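DNA fragmentation factor 40 KDA subunit (Mus musculus, PDB 1V0D) cuts DNA as a nuclease during apoptosis, bringing about DNA fragmentation and chromatin condensation. Local coordinates at residues H263-K268 with A297-L302; W144-E149 with G248-R253; V94-H99 with L126-Q131. All coordinates share one frame; numbering follows the deposited sequence.

Contact 1: residues H263-K268 with A297-L302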
# COMPACT_ATOMS: atom_id res chain seq x y z
N HIS A 263 13.68 -7.55 -1.95
CA HIS A 263 14.85 -8.39 -2.23
C HIS A 263 15.58 -7.87 -3.48
O HIS A 263 14.97 -7.76 -4.55
CB HIS A 263 14.43 -9.84 -2.50
CG HIS A 263 13.90 -10.57 -1.30
ND1 HIS A 263 12.65 -10.33 -0.77
CD2 HIS A 263 14.46 -11.55 -0.54
CE1 HIS A 263 12.46 -11.14 0.26
NE2 HIS A 263 13.53 -11.89 0.42
N ILE A 264 16.86 -7.56 -3.34
CA ILE A 264 17.63 -7.07 -4.48
C ILE A 264 17.72 -8.18 -5.52
O ILE A 264 17.46 -7.95 -6.70
CB ILE A 264 19.04 -6.65 -4.05
CG1 ILE A 264 18.94 -5.64 -2.90
CG2 ILE A 264 19.77 -6.05 -5.25
CD1 ILE A 264 20.28 -5.15 -2.38
N ILE A 265 18.10 -9.37 -5.09
CA ILE A 265 18.13 -10.51 -6.00
C ILE A 265 16.76 -11.12 -5.69
O ILE A 265 16.55 -11.67 -4.61
CB ILE A 265 19.24 -11.51 -5.63
CG1 ILE A 265 20.61 -10.83 -5.72
CG2 ILE A 265 19.20 -12.71 -6.56
CD1 ILE A 265 21.78 -11.77 -5.46
N GLU A 266 15.82 -10.96 -6.62
CA GLU A 266 14.45 -11.44 -6.45
C GLU A 266 14.39 -12.83 -5.86
O GLU A 266 15.04 -13.76 -6.34
CB GLU A 266 13.72 -11.39 -7.78
CG GLU A 266 13.64 -10.00 -8.35
CD GLU A 266 12.91 -9.97 -9.68
OE1 GLU A 266 13.46 -10.50 -10.67
OE2 GLU A 266 11.78 -9.43 -9.72
N LYS A 267 13.59 -12.99 -4.82
CA LYS A 267 13.52 -14.28 -4.17
C LYS A 267 12.68 -15.31 -4.90
O LYS A 267 13.09 -16.46 -5.05
CB LYS A 267 13.02 -14.13 -2.74
CG LYS A 267 11.58 -14.50 -2.55
CD LYS A 267 11.17 -14.42 -1.10
CE LYS A 267 9.69 -14.71 -1.00
NZ LYS A 267 9.19 -14.54 0.39
N LYS A 268 11.50 -14.92 -5.35
CA LYS A 268 10.63 -15.87 -6.04
C LYS A 268 11.14 -16.11 -7.45
O LYS A 268 11.24 -17.24 -7.91
CB LYS A 268 9.20 -15.33 -6.07
CG LYS A 268 8.13 -16.39 -6.34
CD LYS A 268 6.74 -15.83 -5.99
CE LYS A 268 5.68 -16.91 -5.81
NZ LYS A 268 4.50 -16.39 -5.04
N ALA A 297 19.19 -8.41 5.79
CA ALA A 297 19.32 -7.09 5.19
C ALA A 297 20.45 -7.11 4.18
O ALA A 297 20.68 -6.13 3.48
CB ALA A 297 19.59 -6.05 6.25
N GLU A 298 21.16 -8.23 4.08
CA GLU A 298 22.25 -8.32 3.10
C GLU A 298 21.66 -8.23 1.71
O GLU A 298 22.29 -7.72 0.79
CB GLU A 298 23.00 -9.65 3.21
CG GLU A 298 23.71 -9.87 4.52
CD GLU A 298 24.35 -11.25 4.61
OE1 GLU A 298 25.25 -11.56 3.79
OE2 GLU A 298 23.94 -12.02 5.52
N ASN A 299 20.44 -8.73 1.55
CA ASN A 299 19.78 -8.74 0.26
C ASN A 299 18.43 -8.02 0.28
O ASN A 299 17.69 -8.08 -0.71
CB ASN A 299 19.61 -10.18 -0.20
CG ASN A 299 18.98 -10.28 -1.56
OD1 ASN A 299 19.30 -9.49 -2.44
ND2 ASN A 299 18.09 -11.25 -1.74
N LEU A 300 18.12 -7.36 1.39
CA LEU A 300 16.85 -6.64 1.53
C LEU A 300 17.04 -5.14 1.63
O LEU A 300 17.81 -4.66 2.47
CB LEU A 300 16.09 -7.11 2.78
CG LEU A 300 15.65 -8.57 2.87
CD1 LEU A 300 14.91 -8.78 4.19
CD2 LEU A 300 14.76 -8.95 1.69
N LYS A 301 16.34 -4.39 0.79
CA LYS A 301 16.40 -2.93 0.81
C LYS A 301 15.04 -2.46 1.34
O LYS A 301 14.00 -2.95 0.89
CB LYS A 301 16.60 -2.39 -0.61
CG LYS A 301 17.96 -1.77 -0.94
CD LYS A 301 17.85 -1.01 -2.28
CE LYS A 301 19.05 -0.08 -2.58
NZ LYS A 301 20.28 -0.80 -3.09
N LEU A 302 15.03 -1.53 2.29
CA LEU A 302 13.76 -1.02 2.81
C LEU A 302 13.37 0.17 1.95
O LEU A 302 13.98 1.23 2.05
CB LEU A 302 13.92 -0.56 4.26
CG LEU A 302 12.69 0.13 4.88
CD1 LEU A 302 11.51 -0.83 4.96
CD2 LEU A 302 13.05 0.64 6.27
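The H263 imidazole is sandwiched between L300 and K267: CD2 of L300 sits 3.3 Å from the ring centroid, almost on the ring normal, while CB of K267 covers the opposite face, displaced toward the rim. At the ring edge, near its plane, ND2 of N299 approaches CD2 of H263 to 3.8 Å. H263 and L300 form an antiparallel, non-hydrogen-bonded pair between strands 260-263 and 300-303, the two-stranded part of a beta-beta-alpha metal fold, consistent with the His-Me finger clan. The site is close by: the H263 side chain lies about 5 Å from the bound magnesium, next to its ligand D262, and NE2 hydrogen-bonds L294 O.

N299 clasps the turn after H263. With CG anti to the backbone N (chi1 -178°), its amide meets I265 twice: OD1 accepts from I265 N (2.9 Å) through an in-plane lone pair, and ND2 donates almost straight to I265 O (3.3 Å, 177°) while also bonding L293 O. An alanine here would probably leave I265 N, I265 O and L293 O without these mates and the turn freer to shift. The backbone adds a third bond, I264 N to N299 O at 2.8 Å.

Contact 2: residues W144-E149 with G248-R253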
# COMPACT_ATOMS: atom_id res chain seq x y z
N TRP A 144 -2.39 5.68 18.89
CA TRP A 144 -1.54 4.91 17.99
C TRP A 144 -2.07 3.48 17.85
O TRP A 144 -2.27 2.99 16.74
CB TRP A 144 -0.12 4.84 18.57
CG TRP A 144 0.97 4.40 17.62
CD1 TRP A 144 1.70 5.20 16.77
CD2 TRP A 144 1.49 3.07 17.46
NE1 TRP A 144 2.64 4.44 16.10
CE2 TRP A 144 2.54 3.13 16.50
CE3 TRP A 144 1.17 1.82 18.02
CZ2 TRP A 144 3.27 2.01 16.10
CZ3 TRP A 144 1.90 0.69 17.63
CH2 TRP A 144 2.94 0.80 16.68
N PHE A 145 -2.32 2.82 18.98
CA PHE A 145 -2.78 1.43 18.99
C PHE A 145 -4.19 1.08 18.53
O PHE A 145 -4.59 -0.08 18.60
CB PHE A 145 -2.60 0.83 20.39
CG PHE A 145 -1.17 0.83 20.87
CD1 PHE A 145 -0.56 2.02 21.24
CD2 PHE A 145 -0.45 -0.36 20.96
CE1 PHE A 145 0.76 2.03 21.70
CE2 PHE A 145 0.86 -0.36 21.41
CZ PHE A 145 1.47 0.83 21.78
N GLU A 146 -4.95 2.06 18.05
CA GLU A 146 -6.31 1.78 17.59
C GLU A 146 -6.41 0.69 16.53
O GLU A 146 -5.97 0.87 15.40
CB GLU A 146 -6.97 3.04 17.04
CG GLU A 146 -7.41 4.03 18.09
CD GLU A 146 -8.00 5.29 17.47
OE1 GLU A 146 -8.95 5.15 16.65
OE2 GLU A 146 -7.50 6.40 17.79
N GLY A 147 -7.02 -0.43 16.89
CA GLY A 147 -7.19 -1.49 15.93
C GLY A 147 -6.27 -2.67 16.13
O GLY A 147 -6.45 -3.73 15.52
N LEU A 148 -5.28 -2.49 17.00
CA LEU A 148 -4.33 -3.55 17.27
C LEU A 148 -4.86 -4.37 18.42
O LEU A 148 -5.44 -3.83 19.36
CB LEU A 148 -2.97 -2.96 17.63
CG LEU A 148 -2.42 -1.93 16.66
CD1 LEU A 148 -1.05 -1.47 17.12
CD2 LEU A 148 -2.34 -2.54 15.28
N GLU A 149 -4.65 -5.69 18.35
CA GLU A 149 -5.10 -6.58 19.40
C GLU A 149 -4.63 -6.04 20.75
O GLU A 149 -3.86 -5.08 20.80
CB GLU A 149 -4.56 -7.99 19.16
CG GLU A 149 -4.91 -8.52 17.78
CD GLU A 149 -4.57 -10.00 17.61
OE1 GLU A 149 -3.39 -10.37 17.78
OE2 GLU A 149 -5.49 -10.78 17.29
N GLY A 248 5.26 7.56 15.68
CA GLY A 248 4.57 8.71 16.25
C GLY A 248 3.20 9.06 15.74
O GLY A 248 2.80 10.22 15.82
N ASN A 249 2.45 8.07 15.27
CA ASN A 249 1.16 8.40 14.69
C ASN A 249 0.49 7.11 14.21
O ASN A 249 1.17 6.21 13.70
CB ASN A 249 1.45 9.34 13.52
CG ASN A 249 0.23 9.81 12.82
OD1 ASN A 249 -0.58 9.01 12.35
ND2 ASN A 249 0.10 11.12 12.69
N ARG A 250 -0.82 7.01 14.38
CA ARG A 250 -1.55 5.82 13.96
C ARG A 250 -1.48 5.66 12.45
O ARG A 250 -1.16 4.59 11.94
CB ARG A 250 -3.01 5.89 14.39
CG ARG A 250 -3.84 4.81 13.77
CD ARG A 250 -5.31 4.89 14.12
NE ARG A 250 -6.03 3.85 13.39
CZ ARG A 250 -6.63 4.04 12.22
NH1 ARG A 250 -6.63 5.24 11.63
NH2 ARG A 250 -7.20 3.00 11.61
N GLU A 251 -1.79 6.73 11.73
CA GLU A 251 -1.77 6.70 10.28
C GLU A 251 -0.36 6.39 9.79
O GLU A 251 -0.17 5.74 8.75
CB GLU A 251 -2.22 8.05 9.73
CG GLU A 251 -2.28 8.11 8.22
CD GLU A 251 -3.04 9.34 7.74
OE1 GLU A 251 -4.23 9.48 8.13
OE2 GLU A 251 -2.46 10.14 6.98
N SER A 252 0.63 6.85 10.55
CA SER A 252 2.02 6.62 10.23
C SER A 252 2.34 5.13 10.36
O SER A 252 3.04 4.55 9.53
CB SER A 252 2.88 7.44 11.18
OG SER A 252 4.25 7.26 10.92
N ARG A 253 1.80 4.51 11.39
CA ARG A 253 2.00 3.08 11.62
C ARG A 253 1.45 2.24 10.46
O ARG A 253 2.01 1.20 10.09
CB ARG A 253 1.29 2.69 12.91
CG ARG A 253 1.46 1.24 13.34
CD ARG A 253 0.34 0.86 14.27
NE ARG A 253 -0.86 0.56 13.50
CZ ARG A 253 -2.10 0.62 13.99
NH1 ARG A 253 -2.29 0.98 15.25
NH2 ARG A 253 -3.14 0.31 13.22
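OD1 of N249, whose backbone touches the W144 indole, is gripped by two amides: S252 N at 3.1 Å, from above the carbonyl plane, and E251 N in a weak, strongly bent bond. N249 is thus the N-cap of helix 250-255. Its carbonyl, N249 O, lies 3.3 Å from CD1 of W144, whose NE1 hydrogen-bonds P246 O. The loop facing this helix start makes a type II beta turn from F145 to L148. G147 suits the turn because at its positive phi (106°) a side chain would be jammed against E146 O.

R253 reaches from the helix across to the turn. Its CD lies over the six-membered ring of W144, 3.5 Å from the centroid, and the chain then turns about CG-CD (chi3 80°), which places NE; the guanidinium stands nearly upright to the indole. L148 CD2 covers one guanidinium face, 3.4 Å from CZ of R253, and R250 CG the other, toward the rim; E146 O comes to the edge in plane. R250 runs extended beside E146, its CD 3.8 Å from E146 CB, and its NH2 hydrogen-bonds A306 O of the second subunit. E251 OE1 hydrogen-bonds H242, a zinc ligand of that subunit.

Contact 3: residues V94-H99 with L126-Q131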
# COMPACT_ATOMS: atom_id res chain seq x y z
N VAL A 94 7.79 27.10 12.71
CA VAL A 94 6.60 27.02 13.54
C VAL A 94 5.80 25.73 13.34
O VAL A 94 5.20 25.21 14.28
CB VAL A 94 5.66 28.21 13.25
CG1 VAL A 94 4.52 28.22 14.25
CG2 VAL A 94 6.45 29.51 13.29
N PHE A 95 5.81 25.22 12.11
CA PHE A 95 5.08 24.01 11.75
C PHE A 95 5.70 22.69 12.20
O PHE A 95 5.12 21.63 11.94
CB PHE A 95 4.87 23.95 10.24
CG PHE A 95 3.69 24.75 9.76
CD1 PHE A 95 3.84 25.68 8.73
CD2 PHE A 95 2.43 24.56 10.32
CE1 PHE A 95 2.75 26.40 8.26
CE2 PHE A 95 1.34 25.28 9.85
CZ PHE A 95 1.49 26.20 8.82
N ASN A 96 6.85 22.73 12.85
CA ASN A 96 7.47 21.49 13.26
C ASN A 96 7.18 21.09 14.71
O ASN A 96 6.69 19.99 14.96
CB ASN A 96 8.98 21.54 13.03
CG ASN A 96 9.49 20.30 12.32
OD1 ASN A 96 9.31 19.18 12.79
ND2 ASN A 96 10.14 20.50 11.18
N GLU A 97 7.49 21.97 15.65
CA GLU A 97 7.25 21.66 17.06
C GLU A 97 5.81 21.98 17.49
O GLU A 97 5.42 23.15 17.55
CB GLU A 97 8.26 22.40 17.93
CG GLU A 97 9.71 22.03 17.63
CD GLU A 97 9.96 20.53 17.67
OE1 GLU A 97 9.81 19.93 18.76
OE2 GLU A 97 10.30 19.94 16.62
N PRO A 98 5.02 20.93 17.79
CA PRO A 98 3.61 21.02 18.23
C PRO A 98 3.42 21.65 19.60
O PRO A 98 4.14 22.58 19.99
CB PRO A 98 3.15 19.56 18.21
CG PRO A 98 4.06 18.91 17.21
CD PRO A 98 5.39 19.53 17.56
N HIS A 99 2.43 21.14 20.33
CA HIS A 99 2.10 21.61 21.68
C HIS A 99 1.62 23.06 21.73
O HIS A 99 1.69 23.70 22.78
CB HIS A 99 3.31 21.43 22.60
N LEU A 126 -1.60 19.03 9.50
CA LEU A 126 -2.19 18.57 10.75
C LEU A 126 -1.61 17.21 11.06
O LEU A 126 -1.27 16.91 12.21
CB LEU A 126 -3.71 18.46 10.60
CG LEU A 126 -4.55 19.11 11.71
CD1 LEU A 126 -5.98 18.58 11.61
CD2 LEU A 126 -3.97 18.79 13.08
N HIS A 127 -1.49 16.37 10.03
CA HIS A 127 -0.94 15.03 10.21
C HIS A 127 0.46 15.16 10.76
O HIS A 127 0.79 14.60 11.80
CB HIS A 127 -0.87 14.29 8.87
CG HIS A 127 -0.15 12.98 8.95
ND1 HIS A 127 0.75 12.56 8.00
CD2 HIS A 127 -0.20 11.99 9.88
CE1 HIS A 127 1.23 11.37 8.33
NE2 HIS A 127 0.67 11.00 9.47
N HIS A 128 1.29 15.91 10.04
CA HIS A 128 2.68 16.12 10.41
C HIS A 128 2.86 16.56 11.85
O HIS A 128 3.79 16.12 12.53
CB HIS A 128 3.31 17.15 9.48
CG HIS A 128 4.77 17.35 9.69
ND1 HIS A 128 5.29 17.90 10.84
CD2 HIS A 128 5.83 17.07 8.89
CE1 HIS A 128 6.61 17.95 10.74
NE2 HIS A 128 6.96 17.46 9.57
N VAL A 129 1.96 17.41 12.32
CA VAL A 129 2.04 17.92 13.68
C VAL A 129 1.38 17.03 14.74
O VAL A 129 1.95 16.84 15.80
CB VAL A 129 1.45 19.34 13.77
CG1 VAL A 129 1.51 19.84 15.19
CG2 VAL A 129 2.24 20.27 12.86
N SER A 130 0.19 16.51 14.45
CA SER A 130 -0.51 15.63 15.39
C SER A 130 0.29 14.36 15.55
O SER A 130 -0.17 13.28 15.17
CB SER A 130 -1.91 15.27 14.88
OG SER A 130 -2.80 16.37 14.88
N GLN A 131 1.48 14.47 16.11
CA GLN A 131 2.35 13.32 16.28
C GLN A 131 2.91 13.18 17.70
O GLN A 131 3.06 14.17 18.41
CB GLN A 131 3.48 13.40 15.25
CG GLN A 131 4.85 12.95 15.75
CD GLN A 131 5.51 13.95 16.68
OE1 GLN A 131 5.69 15.12 16.32
NE2 GLN A 131 5.87 13.50 17.88
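P98 and V129 make the close part of this contact. The pyrrolidine ring slides past the valine in the opposite direction, with its CG 3.4 Å from V129 CG1 and its CB just as near that methyl. The same P98 CG lies 3.3 Å from V129 O, the last carbonyl of helix 116-129. The valine divides its branches: CG1, anti to the backbone N (chi1 178°), meets the proline, whereas CG2 comes to 3.3 Å from F95 O. V129 also packs on I103 of helix 103-111.

The other half is looser. H128 presents the edge of its ring to N96, with CE1 3.6 Å from OD1 and the amide plane turned 79° from the imidazole, and no hydrogen bond joins the two segments anywhere. On either side of P98 in sequence, E97 and H99 are exposed to solvent. The second subunit also reaches this contact: its F91 meets the F95 ring at about 90°, its L117 touches N96 and its L121 touches H128.

What results is an interhelical loop laid against a helix C-terminus, where S130, the first residue past the helix, has the angles of an inverse gamma turn, in a helical part that packs against the second subunit, consistent with a dimer contact.

Contact 3 comes first along the chain, then contact 2, then contact 1, each closing before the next opens. Contacts 3 and 2 are neighbours, their centres about 17 Å apart, and they touch where the end of helix 116-129 and the residues after it meet the start of helix 250-255; both also reach the second subunit. Contact 1 lies deeper in its own chain, about 27 Å from contact 2 and 35 Å from contact 3 between centres, beside the magnesium site. Helix 155-175 links the two later contacts: Y158 and L159 pack at contact 2, while Y170 meets H263 edge-to-face and E173 salt-bridges K267 at contact 1. One helix thus runs from the subunit-contacting region of contact 2 to the magnesium surroundings.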